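Long-range contact in protein angel homolog 2 (Homo sapiens, PDB 6RW0), which acts as a 2',3'-cyclic phosphatase of the CCR4 deadenylase family and probably binds mRNA 3'-untranslated regions: residues 254-266 and 272-284. Residues are numbered along the deposited sequence; the frame is centred on the assembly and turned at random.
Sequences LNYEGLPIGKVSG and RGQRILSIPIWPP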
loop_
_atom_site.group_PDB
_atom_site.type_symbol
_atom_site.label_atom_id
_atom_site.label_comp_id
_atom_site.label_asym_id
_atom_site.label_seq_id
_atom_site.Cartn_x
_atom_site.Cartn_y
_atom_site.Cartn_z
ATOM N N LEU A 254 1.180 -13.287 -14.667
ATOM C CA LEU A 254 1.565 -12.200 -15.557
ATOM C C LEU A 254 2.511 -12.770 -16.594
ATOM O O LEU A 254 3.576 -13.291 -16.247
ATOM C CB LEU A 254 2.256 -11.060 -14.805
ATOM C CG LEU A 254 2.801 -9.946 -15.714
ATOM C CD1 LEU A 254 1.681 -9.225 -16.428
ATOM C CD2 LEU A 254 3.630 -8.970 -14.908
ATOM N N ASN A 255 2.131 -12.661 -17.861
ATOM C CA ASN A 255 3.024 -12.957 -18.971
ATOM C C ASN A 255 3.717 -11.648 -19.322
ATOM O O ASN A 255 3.084 -10.719 -19.826
ATOM C CB ASN A 255 2.221 -13.500 -20.144
ATOM C CG ASN A 255 3.091 -13.862 -21.312
ATOM O OD1 ASN A 255 4.247 -13.451 -21.387
ATOM N ND2 ASN A 255 2.543 -14.627 -22.243
ATOM N N TYR A 256 4.992 -11.542 -18.999
ATOM C CA TYR A 256 5.755 -10.282 -19.176
ATOM C C TYR A 256 6.615 -10.316 -20.442
ATOM O O TYR A 256 7.451 -9.473 -20.579
ATOM C CB TYR A 256 6.522 -9.938 -17.897
ATOM C CG TYR A 256 7.543 -10.945 -17.454
ATOM C CD1 TYR A 256 8.829 -10.897 -17.934
ATOM C CD2 TYR A 256 7.230 -11.928 -16.541
ATOM C CE1 TYR A 256 9.782 -11.805 -17.535
ATOM C CE2 TYR A 256 8.164 -12.860 -16.144
ATOM C CZ TYR A 256 9.449 -12.793 -16.639
ATOM O OH TYR A 256 10.397 -13.686 -16.288
ATOM N N GLU A 257 6.399 -11.257 -21.351
ATOM C CA GLU A 257 7.138 -11.269 -22.607
ATOM C C GLU A 257 6.932 -9.959 -23.357
ATOM O O GLU A 257 5.797 -9.521 -23.562
ATOM C CB GLU A 257 6.643 -12.442 -23.456
ATOM C CG GLU A 257 7.343 -12.606 -24.792
ATOM C CD GLU A 257 6.801 -13.776 -25.604
ATOM O OE1 GLU A 257 5.619 -14.145 -25.427
ATOM O OE2 GLU A 257 7.563 -14.328 -26.424
ATOM N N GLY A 258 8.037 -9.328 -23.758
ATOM C CA GLY A 258 7.987 -8.097 -24.524
ATOM C C GLY A 258 7.589 -6.853 -23.761
ATOM O O GLY A 258 7.384 -5.812 -24.385
ATOM N N LEU A 259 7.462 -6.919 -22.447
ATOM C CA LEU A 259 6.926 -5.790 -21.692
ATOM C C LEU A 259 8.036 -4.798 -21.356
ATOM O O LEU A 259 8.979 -5.163 -20.642
ATOM C CB LEU A 259 6.273 -6.298 -20.417
ATOM C CG LEU A 259 5.654 -5.303 -19.447
ATOM C CD1 LEU A 259 4.616 -4.471 -20.141
ATOM C CD2 LEU A 259 5.039 -6.064 -18.268
ATOM N N PRO A 260 7.967 -3.558 -21.834
ATOM C CA PRO A 260 8.982 -2.564 -21.453
ATOM C C PRO A 260 8.929 -2.246 -19.967
ATOM O O PRO A 260 7.868 -2.270 -19.335
ATOM C CB PRO A 260 8.610 -1.329 -22.286
ATOM C CG PRO A 260 7.771 -1.848 -23.410
ATOM C CD PRO A 260 7.023 -3.025 -22.838
ATOM N N ILE A 261 10.099 -1.942 -19.398
ATOM C CA ILE A 261 10.167 -1.720 -17.952
ATOM C C ILE A 261 9.279 -0.564 -17.505
ATOM O O ILE A 261 8.730 -0.585 -16.394
ATOM C CB ILE A 261 11.624 -1.560 -17.463
ATOM C CG1 ILE A 261 12.363 -0.432 -18.178
ATOM C CG2 ILE A 261 12.384 -2.881 -17.628
ATOM C CD1 ILE A 261 13.720 -0.153 -17.544
ATOM N N GLY A 262 9.105 0.447 -18.339
ATOM C CA GLY A 262 8.295 1.579 -17.961
ATOM C C GLY A 262 6.808 1.404 -18.134
ATOM O O GLY A 262 6.057 2.327 -17.806
ATOM N N LYS A 263 6.359 0.269 -18.673
ATOM C CA LYS A 263 4.943 -0.006 -18.858
ATOM C C LYS A 263 4.368 -0.848 -17.734
ATOM O O LYS A 263 3.152 -1.052 -17.680
ATOM C CB LYS A 263 4.698 -0.688 -20.209
ATOM C CG LYS A 263 5.184 0.134 -21.405
ATOM C CD LYS A 263 4.532 1.506 -21.498
ATOM C CE LYS A 263 3.148 1.418 -22.100
ATOM N NZ LYS A 263 3.165 0.747 -23.427
ATOM N N VAL A 264 5.211 -1.298 -16.812
ATOM C CA VAL A 264 4.784 -2.186 -15.737
ATOM C C VAL A 264 3.748 -1.514 -14.850
ATOM O O VAL A 264 2.738 -2.124 -14.473
ATOM C CB VAL A 264 6.016 -2.627 -14.927
ATOM C CG1 VAL A 264 5.627 -3.258 -13.612
ATOM C CG2 VAL A 264 6.875 -3.563 -15.738
ATOM N N SER A 265 3.994 -0.262 -14.472
ATOM C CA SER A 265 3.179 0.393 -13.457
ATOM C C SER A 265 2.010 1.177 -14.027
ATOM O O SER A 265 1.095 1.531 -13.273
ATOM C CB SER A 265 4.026 1.391 -12.668
ATOM O OG SER A 265 4.387 2.473 -13.520
ATOM N N GLY A 266 2.059 1.520 -15.305
ATOM C CA GLY A 266 0.988 2.308 -15.930
ATOM C C GLY A 266 1.069 3.777 -15.551
ATOM O O GLY A 266 0.199 4.519 -15.927
ATOM N N ARG A 272 8.885 5.112 -24.765
ATOM C CA ARG A 272 9.873 5.099 -25.877
ATOM C C ARG A 272 11.276 4.811 -25.330
ATOM O O ARG A 272 11.534 5.251 -24.254
ATOM C CB ARG A 272 10.078 6.489 -26.489
ATOM C CG ARG A 272 8.939 7.058 -27.309
ATOM C CD ARG A 272 9.392 8.339 -28.001
ATOM N NE ARG A 272 9.722 9.427 -27.101
ATOM C CZ ARG A 272 8.843 10.126 -26.414
ATOM N NH1 ARG A 272 9.235 11.072 -25.591
ATOM N NH2 ARG A 272 7.560 9.852 -26.535
ATOM N N GLY A 273 12.121 4.098 -26.074
ATOM C CA GLY A 273 13.543 3.845 -25.755
ATOM C C GLY A 273 13.768 2.990 -24.523
ATOM O O GLY A 273 14.860 2.984 -24.033
ATOM N N GLN A 274 12.781 2.226 -24.089
ATOM C CA GLN A 274 12.907 1.474 -22.831
ATOM C C GLN A 274 13.311 0.031 -23.075
ATOM O O GLN A 274 12.856 -0.562 -24.015
ATOM C CB GLN A 274 11.601 1.520 -22.050
ATOM C CG GLN A 274 11.285 2.902 -21.517
ATOM C CD GLN A 274 9.949 2.921 -20.828
ATOM O OE1 GLN A 274 9.225 1.952 -20.832
ATOM N NE2 GLN A 274 9.619 4.051 -20.247
ATOM N N ARG A 275 14.139 -0.479 -22.182
ATOM C CA ARG A 275 14.569 -1.880 -22.154
ATOM C C ARG A 275 13.355 -2.756 -21.831
ATOM O O ARG A 275 12.494 -2.323 -21.117
ATOM C CB ARG A 275 15.651 -1.958 -21.077
ATOM C CG ARG A 275 16.151 -3.351 -20.757
ATOM C CD ARG A 275 17.370 -3.279 -19.857
ATOM N NE ARG A 275 17.143 -2.507 -18.645
ATOM C CZ ARG A 275 16.726 -3.018 -17.503
ATOM N NH1 ARG A 275 16.382 -4.283 -17.450
ATOM N NH2 ARG A 275 16.660 -2.270 -16.422
ATOM N N ILE A 276 13.304 -3.946 -22.406
ATOM C CA ILE A 276 12.293 -4.968 -22.142
ATOM C C ILE A 276 12.731 -5.786 -20.934
ATOM O O ILE A 276 13.923 -6.053 -20.761
ATOM C CB ILE A 276 12.132 -5.869 -23.385
ATOM C CG1 ILE A 276 11.890 -5.032 -24.645
ATOM C CG2 ILE A 276 11.045 -6.897 -23.142
ATOM C CD1 ILE A 276 10.777 -4.047 -24.564
ATOM N N LEU A 277 11.771 -6.202 -20.098
ATOM C CA LEU A 277 12.078 -6.984 -18.899
ATOM C C LEU A 277 12.932 -8.208 -19.210
ATOM O O LEU A 277 12.681 -8.919 -20.180
ATOM C CB LEU A 277 10.772 -7.479 -18.261
ATOM C CG LEU A 277 10.117 -6.382 -17.435
ATOM C CD1 LEU A 277 8.694 -6.786 -17.121
ATOM C CD2 LEU A 277 10.853 -6.074 -16.133
ATOM N N SER A 278 13.908 -8.495 -18.345
ATOM C CA SER A 278 14.680 -9.727 -18.499
ATOM C C SER A 278 13.831 -10.952 -18.133
ATOM O O SER A 278 12.840 -10.856 -17.411
ATOM C CB SER A 278 15.947 -9.688 -17.640
ATOM O OG SER A 278 16.855 -8.717 -18.137
ATOM N N ILE A 279 14.209 -12.102 -18.682
ATOM C CA ILE A 279 13.625 -13.388 -18.310
ATOM C C ILE A 279 14.736 -14.221 -17.674
ATOM O O ILE A 279 15.659 -14.646 -18.381
ATOM C CB ILE A 279 13.031 -14.116 -19.524
ATOM C CG1 ILE A 279 12.002 -13.235 -20.225
ATOM C CG2 ILE A 279 12.388 -15.434 -19.095
ATOM C CD1 ILE A 279 11.729 -13.640 -21.669
ATOM N N PRO A 280 14.724 -14.452 -16.352
ATOM C CA PRO A 280 13.792 -13.929 -15.355
ATOM C C PRO A 280 14.083 -12.457 -15.051
ATOM O O PRO A 280 15.129 -11.899 -15.418
ATOM C CB PRO A 280 14.091 -14.793 -14.126
ATOM C CG PRO A 280 15.570 -14.981 -14.216
ATOM C CD PRO A 280 15.836 -15.183 -15.709
ATOM N N ILE A 281 13.146 -11.848 -14.330
ATOM C CA ILE A 281 13.230 -10.419 -14.051
ATOM C C ILE A 281 14.403 -10.123 -13.131
ATOM O O ILE A 281 15.098 -9.112 -13.294
ATOM C CB ILE A 281 11.904 -9.919 -13.458
ATOM C CG1 ILE A 281 10.772 -10.055 -14.484
ATOM C CG2 ILE A 281 12.039 -8.473 -12.973
ATOM C CD1 ILE A 281 9.384 -9.734 -13.917
ATOM N N TRP A 282 14.605 -10.977 -12.139
ATOM C CA TRP A 282 15.612 -10.795 -11.071
ATOM C C TRP A 282 16.544 -12.000 -11.037
ATOM O O TRP A 282 16.153 -13.047 -11.506
ATOM C CB TRP A 282 14.892 -10.567 -9.732
ATOM C CG TRP A 282 14.037 -11.707 -9.281
ATOM C CD1 TRP A 282 14.445 -12.887 -8.739
ATOM C CD2 TRP A 282 12.609 -11.766 -9.331
ATOM N NE1 TRP A 282 13.369 -13.674 -8.459
ATOM C CE2 TRP A 282 12.229 -13.020 -8.816
ATOM C CE3 TRP A 282 11.620 -10.885 -9.764
ATOM C CZ2 TRP A 282 10.903 -13.402 -8.716
ATOM C CZ3 TRP A 282 10.308 -11.268 -9.667
ATOM C CH2 TRP A 282 9.960 -12.513 -9.157
ATOM N N PRO A 283 17.775 -11.862 -10.533
ATOM C CA PRO A 283 18.706 -12.966 -10.561
ATOM C C PRO A 283 18.460 -14.087 -9.539
ATOM O O PRO A 283 17.805 -13.883 -8.592
ATOM C CB PRO A 283 20.057 -12.286 -10.324
ATOM C CG PRO A 283 19.725 -11.108 -9.480
ATOM C CD PRO A 283 18.404 -10.636 -10.038
ATOM N N PRO A 284 19.068 -15.273 -9.729
ATOM C CA PRO A 284 18.901 -16.384 -8.804
ATOM C C PRO A 284 19.382 -16.133 -7.371
ATOM O O PRO A 284 18.850 -16.728 -6.499
ATOM C CB PRO A 284 19.732 -17.541 -9.373
ATOM C CG PRO A 284 20.297 -17.068 -10.670
ATOM C CD PRO A 284 19.857 -15.645 -10.904
HETATM O O HOH W 1 10.388 -10.066 -21.386
#
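Pro260 and Ile276 face each other as the non-hydrogen-bonded pair of a single antiparallel beta bridge, in a peripheral loop of the DNase I-like fold between strands 253-255 and 329-331. One bond flanks the pair on either side. Leu277 N reaches Leu259 O at 3.0 Å, nearly straight (170°) but tilted from the carbonyl plane; Ile261 N gives its hydrogen to Arg275 O, also at 3.0 Å, almost in line with the C=O bond. Gln274, extended beyond CG, adds a weak, bent bond from Gly262 N to its OE1 (2.9 Å, 124°). Tyr256 O has two donors: Leu259 N, closing a type II turn, and a water that also donates to Leu277 O (2.8 Å), tying the segments together. Ile261 CD1 sits over one face of the Arg275 guanidinium, 3.8 Å from NH2, which forms a salt bridge with Asp204 OD2. Leu277 CD1 packs against Leu259 CD2 (3.9 Å) and Val264 CG2. Tyr256 CG sits between backbone N and carbonyl carbon (chi1 61°), bringing the ring alongside 278-281; its OH has a weak bond to Gln290. Ile281 CG1 makes a CH-pi contact over one ring face, 3.9 Å from the centroid of Tyr256.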